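Type II restriction enzyme MunI (Mycoplasma, PDB 1D02) recognises the double-stranded DNA sequence 5'-CAATTG-3' as a homodimeric type II restriction endonuclease and cleaves it after the first C. Local coordinates at residues S7-L18 with V30-Y40; G79-E87 with I94-Q102. The protein carries 1 engineered substitution. One frame throughout, in Å; residues are numbered along the deposited sequence.

Interaction 1 (S7-L18 with V30-Y40); sequences SGRLNWQALAGL and VFNAVFEGTKY
Leu10 sends CD2 against the rings of Tyr40 and Phe35: it lies 3.7 Å from Tyr40 CD1, where the two side chains meet at about a right angle, and stands at the edge of the Phe35 ring, near its plane. Tyr40 CB in turn sits over the centre of the Phe35 ring, so Leu10, Phe35 and Tyr40 form one apolar cluster; helix 186-197 packs on Leu10 through Val190. One residue on, the backbone takes over, Asn11 N donating to Val34 O at 2.8 Å. The Asn11 side chain works in two directions. With CG anti to the backbone N (chi1 -166°), ND2 reaches Glu36 O at 3.0 Å; that oxygen lies close to the amide plane, whereas the donor stands above the carbonyl plane of Glu36. OD1 accepts from Ala14 N at 3.0 Å, making Asn11 the N-cap of helix 12-21 and tying the cap to the type II beta turn Phe35-Thr38. The short axes of 12-18 and 30-34 approach to 7.8 Å with N-to-C directions 137° apart, closer to antiparallel than parallel; the small side chains of Ala14 and Ala33 face each other here, consistent with the close approach. Leu15 CB packs on Val34 CG2 at 4.0 Å. At the far end the extended Lys39 chain delivers NZ to Ser7 O, 3.0 Å away and above that carbonyl's plane.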
# COMPACT_ATOMS: atom_id res chain seq x y z
N SER D 7 7.14 30.96 17.23
CA SER D 7 7.18 29.85 18.19
C SER D 7 7.57 28.53 17.56
O SER D 7 7.89 27.60 18.29
CB SER D 7 5.83 29.69 18.90
OG SER D 7 4.81 29.36 17.97
N GLY D 8 7.54 28.46 16.23
CA GLY D 8 7.92 27.24 15.54
C GLY D 8 8.99 27.45 14.47
O GLY D 8 9.19 26.57 13.63
N ARG D 9 9.68 28.59 14.48
CA ARG D 9 10.68 28.85 13.45
C ARG D 9 11.84 27.84 13.44
O ARG D 9 12.45 27.57 14.46
CB ARG D 9 11.24 30.28 13.58
CG ARG D 9 12.15 30.64 12.41
CD ARG D 9 12.52 32.09 12.36
NE ARG D 9 11.36 32.97 12.42
CZ ARG D 9 11.45 34.29 12.54
NH1 ARG D 9 12.65 34.86 12.61
NH2 ARG D 9 10.36 35.05 12.65
N LEU D 10 12.14 27.32 12.25
CA LEU D 10 13.19 26.34 12.11
C LEU D 10 14.57 27.02 12.03
O LEU D 10 14.66 28.24 11.81
CB LEU D 10 12.90 25.48 10.87
CG LEU D 10 11.59 24.69 10.93
CD1 LEU D 10 11.48 23.74 9.71
CD2 LEU D 10 11.58 23.86 12.19
N ASN D 11 15.64 26.25 12.23
CA ASN D 11 16.99 26.80 12.22
C ASN D 11 17.59 26.75 10.83
O ASN D 11 18.46 25.92 10.54
CB ASN D 11 17.86 26.01 13.19
CG ASN D 11 19.17 26.71 13.51
OD1 ASN D 11 19.64 27.57 12.76
ND2 ASN D 11 19.79 26.31 14.61
N TRP D 12 17.13 27.66 9.98
CA TRP D 12 17.57 27.71 8.61
C TRP D 12 19.07 28.01 8.50
O TRP D 12 19.71 27.57 7.54
CB TRP D 12 16.74 28.74 7.85
CG TRP D 12 15.27 28.35 7.80
CD1 TRP D 12 14.26 28.83 8.61
CD2 TRP D 12 14.67 27.36 6.95
NE1 TRP D 12 13.07 28.21 8.30
CE2 TRP D 12 13.28 27.30 7.28
CE3 TRP D 12 15.15 26.52 5.93
CZ2 TRP D 12 12.39 26.44 6.64
CZ3 TRP D 12 14.26 25.65 5.29
CH2 TRP D 12 12.89 25.62 5.64
N GLN D 13 19.62 28.76 9.46
CA GLN D 13 21.05 29.07 9.40
C GLN D 13 21.90 27.81 9.59
O GLN D 13 22.94 27.67 8.94
CB GLN D 13 21.43 30.11 10.46
CG GLN D 13 20.74 31.47 10.26
CD GLN D 13 19.54 31.65 11.19
OE1 GLN D 13 18.79 30.70 11.45
NE2 GLN D 13 19.36 32.89 11.70
N ALA D 14 21.46 26.90 10.46
CA ALA D 14 22.22 25.67 10.69
C ALA D 14 22.18 24.83 9.42
O ALA D 14 23.18 24.23 9.07
CB ALA D 14 21.66 24.87 11.85
N LEU D 15 21.03 24.80 8.74
CA LEU D 15 20.93 24.03 7.49
C LEU D 15 21.83 24.66 6.40
O LEU D 15 22.50 23.94 5.62
CB LEU D 15 19.48 23.98 7.00
CG LEU D 15 19.25 23.28 5.65
CD1 LEU D 15 19.79 21.84 5.72
CD2 LEU D 15 17.79 23.24 5.29
N ALA D 16 21.85 26.00 6.34
CA ALA D 16 22.69 26.66 5.35
C ALA D 16 24.16 26.33 5.65
O ALA D 16 24.97 26.16 4.73
CB ALA D 16 22.46 28.18 5.38
N GLY D 17 24.51 26.21 6.93
CA GLY D 17 25.88 25.85 7.28
C GLY D 17 26.23 24.45 6.77
O GLY D 17 27.32 24.22 6.26
N LEU D 18 25.30 23.51 6.92
CA LEU D 18 25.51 22.14 6.44
C LEU D 18 25.71 22.18 4.93
O LEU D 18 26.64 21.56 4.39
CB LEU D 18 24.30 21.25 6.79
CG LEU D 18 24.29 19.83 6.22
CD1 LEU D 18 25.46 19.02 6.75
CD2 LEU D 18 22.99 19.15 6.60
N VAL D 30 20.07 16.73 7.30
CA VAL D 30 19.34 17.94 6.93
C VAL D 30 18.34 18.30 8.05
O VAL D 30 18.32 19.44 8.55
CB VAL D 30 18.59 17.73 5.58
CG1 VAL D 30 17.45 18.74 5.40
CG2 VAL D 30 19.59 17.84 4.41
N PHE D 31 17.51 17.34 8.47
CA PHE D 31 16.56 17.69 9.51
C PHE D 31 17.23 17.90 10.87
O PHE D 31 16.78 18.74 11.65
CB PHE D 31 15.43 16.65 9.61
CG PHE D 31 14.29 16.93 8.67
CD1 PHE D 31 14.04 16.12 7.56
CD2 PHE D 31 13.47 18.05 8.87
CE1 PHE D 31 13.02 16.42 6.68
CE2 PHE D 31 12.44 18.36 7.99
CZ PHE D 31 12.21 17.53 6.89
N ASN D 32 18.28 17.13 11.17
CA ASN D 32 18.97 17.33 12.45
C ASN D 32 19.53 18.75 12.48
O ASN D 32 19.48 19.42 13.52
CB ASN D 32 20.11 16.32 12.61
CG ASN D 32 19.62 14.95 13.01
OD1 ASN D 32 20.25 13.92 12.72
ND2 ASN D 32 18.51 14.92 13.73
N ALA D 33 20.07 19.22 11.37
CA ALA D 33 20.61 20.57 11.37
C ALA D 33 19.52 21.62 11.55
O ALA D 33 19.63 22.53 12.38
CB ALA D 33 21.39 20.86 10.07
N VAL D 34 18.46 21.49 10.76
CA VAL D 34 17.39 22.47 10.78
C VAL D 34 16.58 22.47 12.09
O VAL D 34 15.86 23.45 12.41
CB VAL D 34 16.49 22.32 9.51
CG1 VAL D 34 15.28 21.39 9.74
CG2 VAL D 34 16.05 23.69 9.06
N PHE D 35 16.70 21.40 12.85
CA PHE D 35 16.00 21.33 14.13
C PHE D 35 16.86 21.78 15.31
O PHE D 35 16.38 21.81 16.46
CB PHE D 35 15.48 19.91 14.40
CG PHE D 35 14.32 19.50 13.52
CD1 PHE D 35 13.93 18.14 13.47
CD2 PHE D 35 13.59 20.43 12.79
CE1 PHE D 35 12.84 17.74 12.71
CE2 PHE D 35 12.49 20.04 12.02
CZ PHE D 35 12.12 18.68 11.99
N GLU D 36 18.12 22.12 15.07
CA GLU D 36 19.01 22.52 16.17
C GLU D 36 18.46 23.66 17.00
O GLU D 36 18.12 24.72 16.48
CB GLU D 36 20.40 22.93 15.67
CG GLU D 36 21.22 21.75 15.17
CD GLU D 36 22.57 22.17 14.60
OE1 GLU D 36 23.15 21.38 13.82
OE2 GLU D 36 23.06 23.28 14.92
N GLY D 37 18.35 23.44 18.31
CA GLY D 37 17.86 24.49 19.18
C GLY D 37 16.36 24.71 19.15
O GLY D 37 15.86 25.62 19.81
N THR D 38 15.63 23.89 18.39
CA THR D 38 14.18 24.04 18.32
C THR D 38 13.49 22.97 19.17
O THR D 38 14.14 22.11 19.79
CB THR D 38 13.64 23.90 16.88
OG1 THR D 38 13.64 22.51 16.51
CG2 THR D 38 14.52 24.69 15.87
N LYS D 39 12.17 23.02 19.16
CA LYS D 39 11.38 22.06 19.91
C LYS D 39 11.19 20.77 19.12
O LYS D 39 10.63 19.81 19.64
CB LYS D 39 10.00 22.66 20.25
CG LYS D 39 9.15 22.98 19.04
CD LYS D 39 7.98 23.90 19.43
CE LYS D 39 7.14 24.27 18.21
NZ LYS D 39 6.06 25.26 18.53
N TYR D 40 11.64 20.75 17.86
CA TYR D 40 11.49 19.55 17.05
C TYR D 40 12.70 18.64 17.15
O TYR D 40 13.83 19.12 17.28
CB TYR D 40 11.25 19.89 15.57
CG TYR D 40 10.09 20.82 15.34
CD1 TYR D 40 10.29 22.19 15.27
CD2 TYR D 40 8.78 20.33 15.25
CE1 TYR D 40 9.21 23.07 15.12
CE2 TYR D 40 7.68 21.21 15.11
CZ TYR D 40 7.91 22.59 15.05
OH TYR D 40 6.85 23.47 14.99

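Interaction 2 (G79-E87 with I94-Q102); sequences GVSPAFAIE and ILFGEIKRQ. Engineered in segment 79-87: Ala83 (natural residue Asp). With nucleotides of chain A.
Strands 84-87 and 94-101 run antiparallel, the N-to-C directions of their short axes 155° apart, with Ile86 and Leu95 as a hydrogen-bonded pair joined by Ile86 N to Leu95 O at 2.8 Å and Leu95 N to Ile86 O at 2.9 Å. Gly97 N donates to Phe84 O at 2.7 Å, but the bonds to Gly97 O from Ala83 N and Phe84 N are weak. Ala83 and Phe84 both facing Gly97 define a classic beta bulge where strand 84-87 begins. Phe84 CG lies between its backbone N and carbonyl carbon (chi1 69°), laying the ring across the neighbouring strand: Gly97 CA sits over one face, 3.7 Å from the ring centroid in a CH-pi contact, and Glu98 O meets the ring edge. Ala85 CB touches Phe96 CD2 and Ile94 CG2, the latter over one face of the Phe96 ring. Pro82 and engineered Ala83 (naturally Asp), beside Glu98-Ile99-Lys100, match the PD-(D/E)XK motif of the clan, consistent with the nuclease core. One water donates to Glu98 OE1 and Ser81 O. Ser81 N donates almost straight (172°) to OP1 of DC3 of chain A, Lys100 NZ forms a salt bridge with a DNA phosphate, and Arg101 NH1 reaches OP2 of DA5 of chain A at 2.8 Å, in the guanidinium plane.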
# COMPACT_ATOMS: atom_id res chain seq x y z
N GLY D 79 5.83 -5.45 15.04
CA GLY D 79 5.29 -4.20 14.56
C GLY D 79 6.04 -3.70 13.36
O GLY D 79 6.49 -4.49 12.51
N VAL D 80 6.18 -2.37 13.27
CA VAL D 80 6.88 -1.75 12.16
C VAL D 80 7.96 -0.79 12.66
O VAL D 80 7.99 -0.38 13.83
CB VAL D 80 5.90 -0.99 11.21
CG1 VAL D 80 4.86 -1.97 10.60
CG2 VAL D 80 5.21 0.12 11.99
N SER D 81 8.86 -0.42 11.75
CA SER D 81 9.97 0.45 12.07
C SER D 81 10.05 1.51 10.97
O SER D 81 10.66 1.27 9.91
CB SER D 81 11.24 -0.40 12.15
OG SER D 81 12.40 0.41 12.30
N PRO D 82 9.40 2.66 11.18
CA PRO D 82 9.43 3.73 10.18
C PRO D 82 10.86 4.19 9.93
O PRO D 82 11.71 4.08 10.81
CB PRO D 82 8.61 4.84 10.83
CG PRO D 82 7.63 4.11 11.66
CD PRO D 82 8.50 3.02 12.30
N ALA D 83 11.11 4.72 8.74
CA ALA D 83 12.44 5.24 8.39
C ALA D 83 12.80 6.41 9.31
O ALA D 83 13.96 6.59 9.69
CB ALA D 83 12.45 5.70 6.94
N PHE D 84 11.80 7.22 9.66
CA PHE D 84 12.05 8.37 10.54
C PHE D 84 10.76 8.87 11.17
O PHE D 84 9.68 8.38 10.85
CB PHE D 84 12.74 9.51 9.74
CG PHE D 84 11.84 10.19 8.71
CD1 PHE D 84 11.12 11.34 9.02
CD2 PHE D 84 11.74 9.69 7.40
CE1 PHE D 84 10.32 11.97 8.07
CE2 PHE D 84 10.94 10.31 6.45
CZ PHE D 84 10.24 11.46 6.78
N ALA D 85 10.89 9.78 12.12
CA ALA D 85 9.71 10.43 12.71
C ALA D 85 10.16 11.81 13.10
O ALA D 85 11.34 12.01 13.42
CB ALA D 85 9.20 9.69 13.96
N ILE D 86 9.23 12.75 13.06
CA ILE D 86 9.51 14.11 13.49
C ILE D 86 8.56 14.40 14.64
O ILE D 86 7.33 14.30 14.48
CB ILE D 86 9.27 15.13 12.37
CG1 ILE D 86 10.31 14.93 11.28
CG2 ILE D 86 9.34 16.56 12.93
CD1 ILE D 86 10.08 15.72 10.06
N GLU D 87 9.12 14.73 15.81
CA GLU D 87 8.26 15.03 16.96
C GLU D 87 8.37 16.47 17.39
O GLU D 87 9.47 17.05 17.38
CB GLU D 87 8.64 14.16 18.18
CG GLU D 87 7.79 14.51 19.43
CD GLU D 87 8.02 13.57 20.60
OE1 GLU D 87 8.86 12.65 20.48
OE2 GLU D 87 7.36 13.75 21.64
N ILE D 94 3.54 13.54 16.77
CA ILE D 94 4.59 12.95 15.95
C ILE D 94 4.12 12.63 14.54
O ILE D 94 3.00 12.13 14.33
CB ILE D 94 5.07 11.62 16.56
CG1 ILE D 94 5.52 11.84 18.00
CG2 ILE D 94 6.22 11.04 15.72
CD1 ILE D 94 5.68 10.57 18.81
N LEU D 95 4.98 12.92 13.56
CA LEU D 95 4.71 12.62 12.15
C LEU D 95 5.67 11.48 11.83
O LEU D 95 6.88 11.63 12.02
CB LEU D 95 5.03 13.84 11.27
CG LEU D 95 5.03 13.60 9.75
CD1 LEU D 95 3.58 13.33 9.32
CD2 LEU D 95 5.60 14.81 9.00
N PHE D 96 5.15 10.35 11.38
CA PHE D 96 5.99 9.20 11.04
C PHE D 96 6.32 9.22 9.56
O PHE D 96 5.49 9.64 8.75
CB PHE D 96 5.26 7.91 11.45
CG PHE D 96 5.14 7.75 12.93
CD1 PHE D 96 3.96 8.06 13.60
CD2 PHE D 96 6.25 7.35 13.67
CE1 PHE D 96 3.89 7.98 15.00
CE2 PHE D 96 6.19 7.27 15.06
CZ PHE D 96 5.01 7.58 15.72
N GLY D 97 7.53 8.80 9.21
CA GLY D 97 7.89 8.88 7.81
C GLY D 97 8.54 7.68 7.18
O GLY D 97 9.00 6.77 7.88
N GLU D 98 8.58 7.68 5.85
CA GLU D 98 9.21 6.60 5.10
C GLU D 98 10.08 7.24 4.03
O GLU D 98 9.88 8.40 3.66
CB GLU D 98 8.17 5.70 4.42
CG GLU D 98 7.25 4.92 5.34
CD GLU D 98 7.99 4.10 6.40
OE1 GLU D 98 9.17 3.72 6.18
OE2 GLU D 98 7.39 3.82 7.47
N ILE D 99 11.04 6.48 3.53
CA ILE D 99 11.93 6.96 2.49
C ILE D 99 11.96 5.84 1.46
O ILE D 99 12.37 4.71 1.77
CB ILE D 99 13.36 7.20 3.04
CG1 ILE D 99 13.34 8.34 4.08
CG2 ILE D 99 14.30 7.56 1.89
CD1 ILE D 99 14.68 8.65 4.67
N LYS D 100 11.52 6.14 0.24
CA LYS D 100 11.49 5.13 -0.81
C LYS D 100 12.42 5.56 -1.92
O LYS D 100 12.17 6.53 -2.62
CB LYS D 100 10.04 4.96 -1.32
CG LYS D 100 9.18 4.14 -0.35
CD LYS D 100 9.68 2.69 -0.32
CE LYS D 100 9.20 1.91 0.91
NZ LYS D 100 9.81 2.42 2.17
N ARG D 101 13.54 4.84 -2.07
CA ARG D 101 14.53 5.17 -3.11
C ARG D 101 14.34 4.17 -4.22
O ARG D 101 14.20 2.98 -3.96
CB ARG D 101 15.95 5.01 -2.56
CG ARG D 101 16.18 5.69 -1.22
CD ARG D 101 17.62 5.53 -0.70
NE ARG D 101 17.75 5.99 0.69
CZ ARG D 101 17.37 5.28 1.76
NH1 ARG D 101 16.84 4.07 1.61
NH2 ARG D 101 17.50 5.79 2.99
N GLN D 102 14.33 4.64 -5.46
CA GLN D 102 14.15 3.70 -6.58
C GLN D 102 14.61 4.30 -7.89
O GLN D 102 14.60 5.53 -8.07
CB GLN D 102 12.67 3.30 -6.70
CG GLN D 102 12.37 2.10 -7.62
CD GLN D 102 10.97 1.54 -7.36
OE1 GLN D 102 10.08 1.54 -8.24
NE2 GLN D 102 10.77 1.08 -6.14
P DC A 3 9.28 -2.92 8.93
OP1 DC A 3 8.71 -1.58 9.19
OP2 DC A 3 8.41 -3.98 8.37
O5' DC A 3 10.52 -2.71 7.97
C5' DC A 3 11.55 -1.81 8.35
C4' DC A 3 12.50 -1.57 7.20
O4' DC A 3 13.28 -2.77 6.95
C3' DC A 3 11.88 -1.18 5.86
O3' DC A 3 12.78 -0.22 5.29
C2' DC A 3 11.89 -2.49 5.08
C1' DC A 3 13.17 -3.16 5.59
N1 DC A 3 13.14 -4.64 5.54
C2 DC A 3 14.19 -5.32 4.91
O2 DC A 3 15.13 -4.67 4.43
N3 DC A 3 14.16 -6.67 4.83
C4 DC A 3 13.14 -7.35 5.35
N4 DC A 3 13.14 -8.70 5.20
C5 DC A 3 12.06 -6.69 6.02
C6 DC A 3 12.10 -5.34 6.09
P DA A 5 17.32 0.98 -0.81
OP1 DA A 5 18.78 0.98 -1.03
OP2 DA A 5 16.62 2.24 -0.52
O5' DA A 5 16.51 0.33 -2.03
C5' DA A 5 17.15 -0.45 -3.00
C4' DA A 5 16.14 -1.13 -3.90
O4' DA A 5 15.38 -2.10 -3.14
C3' DA A 5 15.12 -0.30 -4.69
O3' DA A 5 15.18 -0.70 -6.06
C2' DA A 5 13.77 -0.82 -4.18
C1' DA A 5 14.15 -2.25 -3.80
N9 DA A 5 13.24 -2.97 -2.91
C8 DA A 5 12.47 -2.46 -1.90
N7 DA A 5 11.76 -3.37 -1.27
C5 DA A 5 12.08 -4.55 -1.91
C6 DA A 5 11.65 -5.89 -1.72
N6 DA A 5 10.77 -6.26 -0.78
N1 DA A 5 12.15 -6.83 -2.54
C2 DA A 5 13.02 -6.46 -3.49
N3 DA A 5 13.50 -5.24 -3.76
C4 DA A 5 12.99 -4.32 -2.93
P DT A 6 16.19 0.03 -7.06
OP1 DT A 6 17.21 0.76 -6.27
OP2 DT A 6 15.37 0.75 -8.06
O5' DT A 6 16.89 -1.19 -7.79
C5' DT A 6 17.92 -1.89 -7.12
C4' DT A 6 17.73 -3.37 -7.26
O4' DT A 6 16.56 -3.80 -6.52
C3' DT A 6 17.48 -3.82 -8.70
O3' DT A 6 18.71 -4.23 -9.28
C2' DT A 6 16.53 -4.99 -8.56
C1' DT A 6 15.97 -4.94 -7.14
N1 DT A 6 14.52 -4.71 -7.19
C2 DT A 6 13.66 -5.76 -6.95
O2 DT A 6 14.04 -6.88 -6.67
N3 DT A 6 12.33 -5.44 -7.05
C4 DT A 6 11.79 -4.20 -7.36
O4 DT A 6 10.57 -4.06 -7.43
C5 DT A 6 12.77 -3.15 -7.58
C7 DT A 6 12.29 -1.78 -7.91
C6 DT A 6 14.06 -3.45 -7.48
O HOH W 1 9.70 1.15 7.11

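How the interactions relate
Interaction 1 closes before interaction 2 opens along the chain, and their centres are 19 Å apart. Helix 27-34 passes through the turn at 35-39 into strand 40-44, an outermost strand of the chain's five-stranded mixed sheet, next to and antiparallel with strand 84-88 of the hairpin. The two contacts meet through packing: Phe35 CZ lies 3.6 Å from Ile86 CG2, and Phe31 also touches Ile86. Helix 27-34 reaches further, with Leu27 and Tyr28 against Phe84 and Ile99. Interaction 1 thus packs on the side of the sheet carrying Ile86, its nearest atom about 15 Å from the DNA, whereas interaction 2 holds the DNA-facing part of the nuclease core.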